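PDB 4B2N: 70 kDa protein from Xanthomonas sp., which cleaves rubber latex oxidatively as a processive dioxygenase of the cytochrome type that carries two covalently attached c-type hemes. Local coordinates for residues R25-V30 / R294-R299; R46-Q51 / D410-G415; P40-P45 / T86-F91; S392-Y397 / P504-A509. All coordinates share one frame; numbering follows the deposited sequence.

Contact 1 (R25-V30 / R294-R299). With HEC (heme c), chain C.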
# COMPACT_ATOMS: atom_id res chain seq x y z
N ARG A 25 2.43 0.48 -20.22
CA ARG A 25 1.13 -0.07 -19.92
C ARG A 25 0.07 1.02 -19.54
O ARG A 25 -1.07 1.07 -20.05
CB ARG A 25 1.37 -1.04 -18.74
CG ARG A 25 0.18 -1.92 -18.52
CD ARG A 25 -0.01 -2.81 -19.72
NE ARG A 25 0.88 -3.96 -19.71
CZ ARG A 25 0.73 -4.95 -20.58
NH1 ARG A 25 -0.25 -4.87 -21.48
NH2 ARG A 25 1.53 -6.01 -20.54
N SER A 26 0.47 1.93 -18.67
CA SER A 26 -0.35 3.06 -18.26
C SER A 26 -1.05 3.67 -19.46
O SER A 26 -0.41 4.11 -20.37
CB SER A 26 0.61 4.15 -17.70
OG SER A 26 -0.16 5.33 -17.60
N PRO A 27 -2.38 3.73 -19.48
CA PRO A 27 -3.07 4.18 -20.72
C PRO A 27 -2.81 5.64 -21.17
O PRO A 27 -2.69 5.93 -22.33
CB PRO A 27 -4.54 3.98 -20.39
CG PRO A 27 -4.53 2.82 -19.45
CD PRO A 27 -3.31 3.01 -18.56
N LEU A 28 -2.72 6.55 -20.23
CA LEU A 28 -2.30 7.90 -20.54
C LEU A 28 -0.89 7.95 -21.12
O LEU A 28 -0.65 8.75 -22.01
CB LEU A 28 -2.38 8.81 -19.27
CG LEU A 28 -3.77 9.46 -19.03
CD1 LEU A 28 -4.94 8.47 -19.05
CD2 LEU A 28 -3.85 10.23 -17.73
N MET A 29 0.04 7.16 -20.57
CA MET A 29 1.38 7.09 -21.15
C MET A 29 1.31 6.39 -22.52
O MET A 29 2.00 6.79 -23.41
CB MET A 29 2.39 6.44 -20.22
CG MET A 29 2.54 7.21 -18.90
SD MET A 29 3.05 8.93 -19.21
CE MET A 29 4.82 8.71 -19.45
N VAL A 30 0.48 5.39 -22.71
CA VAL A 30 0.35 4.78 -24.06
C VAL A 30 -0.07 5.86 -25.02
O VAL A 30 0.55 6.05 -26.09
CB VAL A 30 -0.63 3.56 -24.08
CG1 VAL A 30 -0.94 3.07 -25.48
CG2 VAL A 30 -0.07 2.44 -23.19
N ARG A 294 -1.53 1.44 -10.56
CA ARG A 294 -2.49 2.40 -10.14
C ARG A 294 -3.42 2.80 -11.28
O ARG A 294 -4.56 3.13 -11.04
CB ARG A 294 -1.76 3.66 -9.62
CG ARG A 294 -2.70 4.74 -9.06
CD ARG A 294 -2.68 4.74 -7.54
NE ARG A 294 -3.38 3.53 -7.07
CZ ARG A 294 -4.71 3.42 -7.04
NH1 ARG A 294 -5.44 4.46 -7.42
NH2 ARG A 294 -5.31 2.30 -6.60
N ALA A 295 -2.90 2.77 -12.51
CA ALA A 295 -3.56 3.34 -13.69
C ALA A 295 -4.73 2.45 -14.09
O ALA A 295 -5.47 2.77 -15.03
CB ALA A 295 -2.55 3.39 -14.88
N PHE A 296 -4.83 1.27 -13.46
CA PHE A 296 -5.89 0.31 -13.79
C PHE A 296 -6.92 0.09 -12.70
O PHE A 296 -7.92 -0.65 -12.85
CB PHE A 296 -5.25 -1.03 -14.26
CG PHE A 296 -4.50 -0.88 -15.54
CD1 PHE A 296 -5.18 -0.96 -16.75
CD2 PHE A 296 -3.16 -0.60 -15.54
CE1 PHE A 296 -4.49 -0.79 -17.97
CE2 PHE A 296 -2.46 -0.43 -16.73
CZ PHE A 296 -3.13 -0.54 -17.94
N LYS A 297 -6.72 0.77 -11.61
CA LYS A 297 -7.56 0.53 -10.44
C LYS A 297 -8.51 1.66 -10.22
O LYS A 297 -8.10 2.79 -9.92
CB LYS A 297 -6.65 0.27 -9.22
CG LYS A 297 -5.86 -1.01 -9.44
CD LYS A 297 -4.74 -1.23 -8.41
CE LYS A 297 -5.34 -1.93 -7.17
NZ LYS A 297 -4.20 -2.19 -6.17
N THR A 298 -9.80 1.39 -10.37
CA THR A 298 -10.85 2.38 -10.08
C THR A 298 -10.93 2.79 -8.64
O THR A 298 -11.38 3.94 -8.35
CB THR A 298 -12.24 1.84 -10.53
OG1 THR A 298 -12.50 0.63 -9.78
CG2 THR A 298 -12.26 1.54 -12.06
N ARG A 299 -10.39 1.95 -7.72
CA ARG A 299 -10.48 2.26 -6.29
C ARG A 299 -9.11 2.29 -5.63
O ARG A 299 -8.15 1.73 -6.17
CB ARG A 299 -11.31 1.19 -5.51
CG ARG A 299 -12.63 0.83 -6.17
CD ARG A 299 -13.60 2.00 -6.27
NE ARG A 299 -14.09 2.42 -4.94
CZ ARG A 299 -14.90 3.42 -4.68
NH1 ARG A 299 -15.35 4.21 -5.65
NH2 ARG A 299 -15.27 3.64 -3.41
FE HEC C . 0.76 3.73 1.10
CHA HEC C . -2.14 2.05 0.10
CHB HEC C . 0.25 6.12 -1.43
CHC HEC C . 3.22 5.85 2.46
CHD HEC C . 1.63 1.18 3.11
NA HEC C . -0.58 4.06 -0.27
C1A HEC C . -1.63 3.18 -0.67
C2A HEC C . -2.26 3.56 -1.93
C3A HEC C . -1.60 4.73 -2.40
C4A HEC C . -0.58 4.99 -1.38
CMA HEC C . -1.86 5.48 -3.70
CAA HEC C . -3.42 2.87 -2.69
CBA HEC C . -2.80 1.68 -3.43
CGA HEC C . -3.84 0.79 -4.08
O1A HEC C . -4.90 0.42 -3.46
O2A HEC C . -3.52 0.40 -5.21
NB HEC C . 1.46 5.60 0.67
C1B HEC C . 1.23 6.37 -0.40
C2B HEC C . 1.96 7.63 -0.44
C3B HEC C . 2.81 7.56 0.69
C4B HEC C . 2.48 6.26 1.26
CMB HEC C . 1.75 8.64 -1.51
CAB HEC C . 3.77 8.58 1.24
CBB HEC C . 3.16 9.80 1.66
NC HEC C . 2.19 3.63 2.47
C1C HEC C . 3.12 4.51 2.99
C2C HEC C . 4.01 3.91 4.01
C3C HEC C . 3.49 2.54 4.19
C4C HEC C . 2.38 2.41 3.25
CMC HEC C . 5.12 4.67 4.72
CAC HEC C . 3.95 1.47 5.13
CBC HEC C . 4.30 1.86 6.43
ND HEC C . -0.13 1.95 1.53
C1D HEC C . 0.38 1.05 2.37
C2D HEC C . -0.41 -0.14 2.49
C3D HEC C . -1.51 0.13 1.62
C4D HEC C . -1.25 1.46 1.09
CMD HEC C . -0.21 -1.37 3.29
CAD HEC C . -2.70 -0.75 1.48
CBD HEC C . -3.48 -0.34 2.79
CGD HEC C . -4.71 -1.21 2.94
O1D HEC C . -4.72 -2.15 3.77
O2D HEC C . -5.66 -0.98 2.12
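Phe296 meets Arg25 and Pro27 with the far end of its ring, a case of one aromatic ring packing against the chain where it enters a helix. Its CB packs beside Gly415 O of the 410-415 loop; CG is anti to the carbonyl carbon (chi1 -66°), and from there the far end of the ring comes up against residues 25-27. On one flank CE2 lies 3.5 Å from Arg25 CG, while on the other CE1 comes within 3.9 Å of Pro27 CG. The tip, CZ, does most: Arg25 O sits 3.4 Å from it, close to the ring plane, and Pro27 CD approaches CZ obliquely at 3.6 Å. The side chain of Arg25 crosses that of Phe296 at about a right angle, and its guanidinium leads on to Asp20 O. Beside the ring, Ala295 CB rests 3.8 Å from Pro27 CD, and no hydrogen bond passes between the segments.

The heme-facing groups are Arg294, in the 3-10 segment 294-296, and Lys297, just after it. Arg294 NH2 donates to the heme propionate O2A at 3.0 Å, and Lys297 NZ reaches that oxygen at 2.8 Å, so two basic groups grip one carboxylate atom. Arg294 NH2 also gives a hydrogen bond to Arg299 O, which lies in the guanidinium plane and helps fix how that group is turned.

Ser26 is the N-cap of helix 27-32, its OG accepting weakly from Met29 N and bonding Ile344 O. The contact joins the start of helix 27-32, itself packed on helices 88-104 and 333-345, to the chain leading into strand 299-300.

Contact 2 (R46-Q51 / D410-G415)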
# COMPACT_ATOMS: atom_id res chain seq x y z
N ARG A 46 -10.20 4.03 -16.17
CA ARG A 46 -10.82 3.90 -14.86
C ARG A 46 -12.05 4.79 -14.76
O ARG A 46 -12.98 4.43 -14.06
CB ARG A 46 -9.81 4.33 -13.78
CG ARG A 46 -8.57 3.45 -13.86
CD ARG A 46 -7.51 3.87 -12.87
NE ARG A 46 -7.29 5.33 -13.02
CZ ARG A 46 -6.76 6.09 -12.09
NH1 ARG A 46 -6.34 5.54 -10.96
NH2 ARG A 46 -6.76 7.40 -12.28
N SER A 47 -12.07 5.92 -15.46
CA SER A 47 -13.13 6.90 -15.25
C SER A 47 -14.35 6.43 -16.06
O SER A 47 -15.45 6.95 -15.86
CB SER A 47 -12.69 8.30 -15.70
OG SER A 47 -12.50 8.26 -17.12
N LEU A 48 -14.17 5.42 -16.91
CA LEU A 48 -15.30 4.88 -17.68
C LEU A 48 -16.13 3.92 -16.84
O LEU A 48 -17.24 3.49 -17.26
CB LEU A 48 -14.82 4.19 -18.97
CG LEU A 48 -14.06 5.13 -19.92
CD1 LEU A 48 -13.47 4.26 -21.00
CD2 LEU A 48 -14.88 6.24 -20.58
N VAL A 49 -15.61 3.52 -15.68
CA VAL A 49 -16.27 2.45 -14.90
C VAL A 49 -17.30 3.06 -13.95
O VAL A 49 -17.04 3.29 -12.77
CB VAL A 49 -15.25 1.54 -14.19
CG1 VAL A 49 -15.94 0.41 -13.46
CG2 VAL A 49 -14.21 1.03 -15.22
N LYS A 50 -18.50 3.22 -14.47
CA LYS A 50 -19.56 3.96 -13.82
C LYS A 50 -20.82 3.08 -14.04
O LYS A 50 -20.87 2.28 -15.01
CB LYS A 50 -19.73 5.21 -14.67
CG LYS A 50 -19.56 6.50 -13.95
CD LYS A 50 -18.18 6.62 -13.38
CE LYS A 50 -18.16 7.86 -12.47
NZ LYS A 50 -18.80 9.01 -13.18
N GLN A 51 -21.85 3.31 -13.24
CA GLN A 51 -23.17 2.70 -13.52
C GLN A 51 -23.52 2.72 -15.02
O GLN A 51 -23.39 3.71 -15.71
CB GLN A 51 -24.27 3.33 -12.67
CG GLN A 51 -25.55 2.47 -12.55
CD GLN A 51 -25.40 1.30 -11.54
OE1 GLN A 51 -25.52 0.12 -11.90
NE2 GLN A 51 -25.12 1.64 -10.27
N ASP A 410 -16.20 -2.75 -23.48
CA ASP A 410 -15.52 -1.64 -24.15
C ASP A 410 -14.04 -1.96 -24.18
O ASP A 410 -13.47 -2.23 -23.12
CB ASP A 410 -15.83 -0.38 -23.35
CG ASP A 410 -15.19 0.88 -23.93
OD1 ASP A 410 -14.19 0.85 -24.67
OD2 ASP A 410 -15.67 1.95 -23.56
N PRO A 411 -13.39 -1.97 -25.38
CA PRO A 411 -11.99 -2.42 -25.50
C PRO A 411 -11.06 -1.52 -24.70
O PRO A 411 -10.01 -1.98 -24.30
CB PRO A 411 -11.69 -2.32 -27.03
CG PRO A 411 -13.03 -2.15 -27.65
CD PRO A 411 -13.96 -1.53 -26.68
N ARG A 412 -11.48 -0.27 -24.39
CA ARG A 412 -10.66 0.65 -23.57
C ARG A 412 -10.51 0.22 -22.11
O ARG A 412 -9.66 0.76 -21.39
CB ARG A 412 -11.23 2.07 -23.60
CG ARG A 412 -11.14 2.67 -24.98
CD ARG A 412 -11.83 4.04 -25.02
NE ARG A 412 -13.25 3.95 -24.68
CZ ARG A 412 -14.04 4.98 -24.46
NH1 ARG A 412 -13.55 6.23 -24.58
NH2 ARG A 412 -15.31 4.80 -24.13
N LEU A 413 -11.29 -0.78 -21.70
CA LEU A 413 -11.33 -1.27 -20.33
C LEU A 413 -10.39 -2.49 -20.12
O LEU A 413 -10.40 -3.15 -19.07
CB LEU A 413 -12.78 -1.60 -19.94
CG LEU A 413 -13.76 -0.44 -19.88
CD1 LEU A 413 -15.15 -0.97 -19.49
CD2 LEU A 413 -13.28 0.50 -18.77
N LYS A 414 -9.55 -2.76 -21.13
CA LYS A 414 -8.61 -3.84 -21.04
C LYS A 414 -7.77 -3.62 -19.79
O LYS A 414 -7.24 -2.52 -19.58
CB LYS A 414 -7.68 -3.76 -22.23
CG LYS A 414 -6.63 -4.86 -22.32
CD LYS A 414 -5.98 -4.82 -23.70
CE LYS A 414 -5.47 -3.42 -23.98
NZ LYS A 414 -4.13 -3.62 -24.56
N GLY A 415 -7.63 -4.66 -18.99
CA GLY A 415 -6.78 -4.58 -17.79
C GLY A 415 -7.31 -3.82 -16.56
O GLY A 415 -6.71 -3.89 -15.50
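Leu48 CG is anti to the carbonyl carbon (chi1 -61°), from where its CD1 branch meets Arg412; Arg412, extended through CD, bends at chi3 (-60°), placing NE toward Asp410. The two side chains cross at about a right angle, and Leu48 CD1 settles over the centre of one face of the guanidinium, 3.6 Å from Arg412 CZ. An aliphatic methyl thus covers a flat cation whose hydrogen-bonding edge is used in its own plane.

That edge is taken by Asp410. Arg412 holds the carboxylate side-on, NE reaching Asp410 OD1 at 3.2 Å and NH2 reaching Asp410 OD2 at 2.9 Å, each on a syn lone pair. Asp410 OD1 accepts in addition from Arg412 N at 2.9 Å, coming from above the carboxylate plane, which closes an Asx turn at the start of the 3-10 segment 411-413. The two-point salt bridge would be expected to limit rotation of the guanidinium, holding one face against the leucine methyl.

Deeper in, Leu413 CD2 fills the apolar part, 3.7 Å from Val49 CG2 and 4.0 Å from Leu48 CB; Val53 and Phe63 also border Leu413. This is plain structural packing of two 3-10 turns. One lies in the long loop between helix 27-32 and helix 88-104, the other between helix 399-402 and strand 420-422.

Contact 3 (P40-P45 / T86-F91)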
# COMPACT_ATOMS: atom_id res chain seq x y z
N PRO A 40 -4.28 16.43 -26.53
CA PRO A 40 -5.34 16.31 -25.52
C PRO A 40 -5.11 15.00 -24.80
O PRO A 40 -4.82 13.99 -25.46
CB PRO A 40 -6.64 16.22 -26.36
CG PRO A 40 -6.32 16.96 -27.63
CD PRO A 40 -4.84 16.66 -27.89
N LEU A 41 -5.20 14.99 -23.48
CA LEU A 41 -4.85 13.78 -22.74
C LEU A 41 -5.76 12.59 -23.13
O LEU A 41 -6.98 12.73 -23.23
CB LEU A 41 -4.96 14.06 -21.23
CG LEU A 41 -4.16 13.17 -20.26
CD1 LEU A 41 -2.65 13.22 -20.49
CD2 LEU A 41 -4.51 13.57 -18.84
N PRO A 42 -5.21 11.38 -23.25
CA PRO A 42 -6.09 10.21 -23.43
C PRO A 42 -7.13 10.05 -22.29
O PRO A 42 -6.85 10.42 -21.13
CB PRO A 42 -5.13 9.02 -23.41
CG PRO A 42 -3.83 9.60 -23.76
CD PRO A 42 -3.79 11.01 -23.27
N VAL A 43 -8.28 9.42 -22.59
CA VAL A 43 -9.31 9.12 -21.61
C VAL A 43 -8.64 8.21 -20.57
O VAL A 43 -7.83 7.35 -20.92
CB VAL A 43 -10.54 8.41 -22.27
CG1 VAL A 43 -11.39 7.71 -21.24
CG2 VAL A 43 -11.42 9.41 -23.05
N ASP A 44 -8.95 8.41 -19.30
CA ASP A 44 -8.43 7.51 -18.23
C ASP A 44 -9.46 6.41 -18.15
O ASP A 44 -10.55 6.67 -17.75
CB ASP A 44 -8.38 8.29 -16.92
CG ASP A 44 -8.15 7.42 -15.69
OD1 ASP A 44 -7.84 6.20 -15.87
OD2 ASP A 44 -8.40 7.93 -14.55
N PRO A 45 -9.13 5.18 -18.58
CA PRO A 45 -10.20 4.20 -18.62
C PRO A 45 -10.91 3.87 -17.31
O PRO A 45 -12.08 3.40 -17.34
CB PRO A 45 -9.53 2.96 -19.22
CG PRO A 45 -8.39 3.55 -20.04
CD PRO A 45 -7.87 4.64 -19.12
N THR A 86 -5.19 18.32 -18.72
CA THR A 86 -6.08 18.11 -19.88
C THR A 86 -5.22 17.80 -21.11
O THR A 86 -5.76 17.43 -22.18
CB THR A 86 -6.90 19.37 -20.20
OG1 THR A 86 -5.99 20.43 -20.47
CG2 THR A 86 -7.85 19.75 -19.01
N THR A 87 -3.90 17.96 -20.98
CA THR A 87 -2.95 17.67 -22.07
C THR A 87 -1.80 16.76 -21.68
O THR A 87 -1.50 16.61 -20.51
CB THR A 87 -2.28 18.94 -22.62
OG1 THR A 87 -1.30 19.42 -21.68
CG2 THR A 87 -3.35 20.02 -22.96
N CYS A 88 -1.19 16.14 -22.65
CA CYS A 88 -0.05 15.29 -22.36
C CYS A 88 1.06 16.06 -21.62
O CYS A 88 1.67 15.53 -20.73
CB CYS A 88 0.50 14.67 -23.62
SG CYS A 88 -0.61 13.37 -24.31
N GLY A 89 1.30 17.32 -22.01
CA GLY A 89 2.36 18.07 -21.39
C GLY A 89 2.06 18.37 -19.92
O GLY A 89 2.93 18.25 -19.06
N GLN A 90 0.83 18.77 -19.65
CA GLN A 90 0.36 19.02 -18.27
C GLN A 90 0.52 17.79 -17.40
O GLN A 90 1.07 17.85 -16.30
CB GLN A 90 -1.06 19.50 -18.24
CG GLN A 90 -1.20 20.96 -18.69
CD GLN A 90 -2.69 21.34 -18.69
OE1 GLN A 90 -3.52 20.60 -18.20
NE2 GLN A 90 -3.00 22.52 -19.25
N PHE A 91 0.14 16.64 -17.95
CA PHE A 91 0.24 15.41 -17.16
C PHE A 91 1.69 15.03 -16.87
O PHE A 91 2.09 14.73 -15.67
CB PHE A 91 -0.47 14.29 -17.92
CG PHE A 91 -0.41 12.96 -17.23
CD1 PHE A 91 -1.15 12.71 -16.07
CD2 PHE A 91 0.39 11.95 -17.73
CE1 PHE A 91 -1.08 11.46 -15.41
CE2 PHE A 91 0.48 10.73 -17.07
CZ PHE A 91 -0.27 10.49 -15.91
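Thr86 O receives Leu41 N at 2.8 Å in a nearly straight bond (170° at the hydrogen), the single hydrogen bond between these segments. The donor stands well above the carbonyl plane, 45° out of it. A second, softer approach to the same oxygen comes from Pro40 CA, a CA-H...O contact of 3.5 Å, and a lone beta bridge pairs Pro40 with Thr87. One carbonyl just ahead of a helix thus serves as the meeting point for an extended, proline-rich loop.

Leu41 supplies the apolar half. Its CG is anti to the backbone N (chi1 -157°), and the CD1 branch then does the touching: it lies 3.5 Å from Phe91 CB and 3.6 Å from Thr87 O, so the methyl packs against the first turn of the helix. The side chains of Leu41 and Phe91 cross at about a right angle, with CD1 near the root of the phenylalanine. Farther along, Pro42 CD packs on Cys88 SG at 4.1 Å.

The helix start is held from within. Thr87 is the N-cap, its OG1 taking Gln90 N at 3.0 Å, and the amide of Gln90 meets Thr86, OE1 accepting from Thr86 N at 2.9 Å.

Cys88 is joined by a disulfide to Cys32, which ties helix 88-104 covalently to helix 27-32. Leu41 and Pro42 both lie on Cys32, with Leu41 also on Leu28, while Phe91 reaches Asn341, Ile344 and Ser345 of helix 333-345. The contact thereby lays the loop of residues 40-45 over the joint between helix 27-32 and helix 88-104.

Contact 4 (S392-Y397 / P504-A509). With HEC (heme c), chain D.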
# COMPACT_ATOMS: atom_id res chain seq x y z
N SER A 392 -13.04 -12.90 -14.84
CA SER A 392 -14.29 -12.45 -14.22
C SER A 392 -14.10 -11.65 -12.93
O SER A 392 -15.05 -11.13 -12.40
CB SER A 392 -15.25 -13.64 -13.91
OG SER A 392 -14.69 -14.51 -12.93
N CYS A 393 -12.89 -11.57 -12.41
CA CYS A 393 -12.63 -10.75 -11.21
C CYS A 393 -11.52 -9.84 -11.53
O CYS A 393 -11.65 -8.63 -11.35
CB CYS A 393 -12.19 -11.58 -10.01
SG CYS A 393 -13.55 -12.65 -9.51
N HIS A 394 -10.39 -10.41 -11.96
CA HIS A 394 -9.20 -9.59 -12.10
C HIS A 394 -9.22 -8.58 -13.25
O HIS A 394 -8.61 -7.50 -13.19
CB HIS A 394 -7.99 -10.49 -12.20
CG HIS A 394 -7.60 -11.08 -10.91
ND1 HIS A 394 -6.80 -10.42 -10.00
CD2 HIS A 394 -7.82 -12.32 -10.40
CE1 HIS A 394 -6.57 -11.23 -8.95
NE2 HIS A 394 -7.21 -12.39 -9.17
N GLY A 395 -9.93 -8.90 -14.32
CA GLY A 395 -9.85 -8.07 -15.51
C GLY A 395 -9.55 -8.83 -16.78
O GLY A 395 -8.96 -9.93 -16.73
N VAL A 396 -9.90 -8.23 -17.91
CA VAL A 396 -9.58 -8.80 -19.23
C VAL A 396 -8.30 -8.18 -19.83
O VAL A 396 -8.22 -6.95 -20.01
CB VAL A 396 -10.74 -8.52 -20.22
CG1 VAL A 396 -10.38 -9.00 -21.62
CG2 VAL A 396 -12.02 -9.20 -19.74
N TYR A 397 -7.30 -9.03 -20.11
CA TYR A 397 -6.00 -8.56 -20.55
C TYR A 397 -5.79 -8.75 -22.03
O TYR A 397 -5.08 -7.99 -22.63
CB TYR A 397 -4.82 -9.22 -19.80
CG TYR A 397 -4.84 -8.89 -18.33
CD1 TYR A 397 -4.91 -7.58 -17.90
CD2 TYR A 397 -4.85 -9.90 -17.39
CE1 TYR A 397 -5.00 -7.27 -16.53
CE2 TYR A 397 -4.98 -9.64 -16.03
CZ TYR A 397 -5.02 -8.33 -15.60
OH TYR A 397 -5.13 -8.08 -14.27
N PRO A 504 -6.76 -7.55 -7.55
CA PRO A 504 -5.94 -6.47 -8.14
C PRO A 504 -5.43 -6.81 -9.56
O PRO A 504 -5.52 -7.95 -9.94
CB PRO A 504 -4.71 -6.40 -7.22
CG PRO A 504 -4.66 -7.74 -6.54
CD PRO A 504 -6.08 -8.26 -6.45
N PRO A 505 -4.93 -5.81 -10.31
CA PRO A 505 -4.28 -6.07 -11.61
C PRO A 505 -3.15 -7.08 -11.46
O PRO A 505 -2.33 -7.06 -10.44
CB PRO A 505 -3.70 -4.66 -12.03
CG PRO A 505 -4.58 -3.65 -11.28
CD PRO A 505 -4.82 -4.36 -9.94
N LEU A 506 -3.07 -7.96 -12.45
CA LEU A 506 -1.96 -8.92 -12.54
C LEU A 506 -0.83 -8.47 -13.44
O LEU A 506 0.18 -9.15 -13.50
CB LEU A 506 -2.42 -10.34 -12.90
CG LEU A 506 -3.58 -10.88 -12.04
CD1 LEU A 506 -3.94 -12.29 -12.46
CD2 LEU A 506 -3.15 -10.95 -10.59
N TYR A 507 -0.95 -7.28 -14.06
CA TYR A 507 0.19 -6.65 -14.69
C TYR A 507 1.28 -6.54 -13.64
O TYR A 507 1.08 -5.93 -12.62
CB TYR A 507 -0.18 -5.23 -15.13
CG TYR A 507 -1.18 -5.16 -16.30
CD1 TYR A 507 -1.01 -5.95 -17.47
CD2 TYR A 507 -2.22 -4.26 -16.25
CE1 TYR A 507 -1.91 -5.85 -18.54
CE2 TYR A 507 -3.14 -4.14 -17.29
CZ TYR A 507 -2.95 -4.90 -18.47
OH TYR A 507 -3.84 -4.75 -19.53
N GLY A 508 2.45 -7.08 -13.89
CA GLY A 508 3.57 -6.77 -12.93
C GLY A 508 3.59 -7.82 -11.83
O GLY A 508 4.57 -7.96 -11.11
N ALA A 509 2.52 -8.62 -11.70
CA ALA A 509 2.39 -9.51 -10.55
C ALA A 509 3.49 -10.56 -10.55
O ALA A 509 3.79 -11.13 -9.52
CB ALA A 509 1.04 -10.20 -10.56
FE HEC D . -7.35 -13.97 -7.93
CHA HEC D . -5.59 -12.30 -5.47
CHB HEC D . -4.35 -14.65 -9.73
CHC HEC D . -8.98 -16.06 -10.09
CHD HEC D . -10.24 -12.48 -6.90
NA HEC D . -5.40 -13.46 -7.71
C1A HEC D . -4.82 -12.90 -6.54
C2A HEC D . -3.37 -12.86 -6.63
C3A HEC D . -3.01 -13.54 -7.89
C4A HEC D . -4.27 -13.95 -8.47
CMA HEC D . -1.60 -13.72 -8.42
CAA HEC D . -2.39 -12.15 -5.69
CBA HEC D . -2.45 -10.68 -6.23
CGA HEC D . -1.72 -9.72 -5.28
O1A HEC D . -1.33 -10.20 -4.18
O2A HEC D . -1.45 -8.50 -5.55
NB HEC D . -6.72 -15.16 -9.62
C1B HEC D . -5.54 -15.33 -10.22
C2B HEC D . -5.52 -16.23 -11.37
C3B HEC D . -6.93 -16.66 -11.46
C4B HEC D . -7.55 -15.95 -10.35
CMB HEC D . -4.33 -16.58 -12.23
CAB HEC D . -7.56 -17.64 -12.42
CBB HEC D . -7.12 -18.96 -12.26
NC HEC D . -9.19 -14.13 -8.50
C1C HEC D . -9.77 -15.16 -9.30
C2C HEC D . -11.23 -15.20 -9.29
C3C HEC D . -11.59 -14.15 -8.37
C4C HEC D . -10.33 -13.58 -7.83
CMC HEC D . -12.15 -16.13 -10.07
CAC HEC D . -13.01 -13.80 -8.00
CBC HEC D . -13.93 -14.68 -7.56
ND HEC D . -7.80 -12.62 -6.55
C1D HEC D . -9.00 -12.16 -6.19
C2D HEC D . -9.06 -11.24 -5.06
C3D HEC D . -7.69 -11.19 -4.62
C4D HEC D . -7.02 -12.07 -5.57
CMD HEC D . -10.27 -10.54 -4.48
CAD HEC D . -7.13 -10.39 -3.46
CBD HEC D . -7.07 -11.38 -2.29
CGD HEC D . -6.48 -10.76 -1.04
O1D HEC D . -7.08 -10.79 0.04
O2D HEC D . -5.42 -10.20 -1.20
O HOH W 1 -3.44 -6.36 -21.72
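Two hydrogen bonds cross the contact, one from His394 to Pro504 and one from Leu506 to Tyr397. His394 ND1 donates to Pro504 O at 2.8 Å, in both the imidazole and carbonyl planes, which fixes the rotation of the ring while NE2 binds the heme iron at 2.0 Å. Three residues on, Tyr397 OH accepts Leu506 N at 2.8 Å, almost straight (174°).

The carbon contacts follow. Leu506 CD1 makes a CH-pi contact over one face of His394, 4.2 Å from the ring centroid, and also lies against the heme. Tyr397 turns its edge to the face of Tyr507, with centroids 4.6 Å apart and planes at 55°; a water links Tyr397 O to Tyr507 OH. Tyr507 N is buried with no partner in the model.

The covalent link is Cys393 SG to heme CAC, part of a CXXCH motif with Cys390 and His394, as in c-type cytochromes. A backbone carbonyl orienting the axial histidine is a textbook second-shell device, and His641 completes the iron's axial pair.

Around this site the end of helix 391-394 faces the loop after strand 500-502, with Tyr367 of helix 357-369 touching both His394 and Leu506.

Contacts 1 and 4 each serve one of the two hemes: contact 1 supplies basic partners to a propionate of one, contact 4 an axial ligand to the other, and their centres are 12 Å apart. They touch where Lys297 CG meets Pro505 CG at 3.5 Å and where Phe296 CZ meets Tyr507 CE2 at 3.7 Å. Contact 2 borders both, with a probable hydrogen bond of 2.6 Å from Gly415 N to Val396 O and a weak one from Arg46 NH1 to Arg294 O. Contact 3, nested within the loop that contact 1 closes, touches it where Pro45 CD lies 3.6 Å from Pro27 CB; its centre is about 23 Å from that of contact 4.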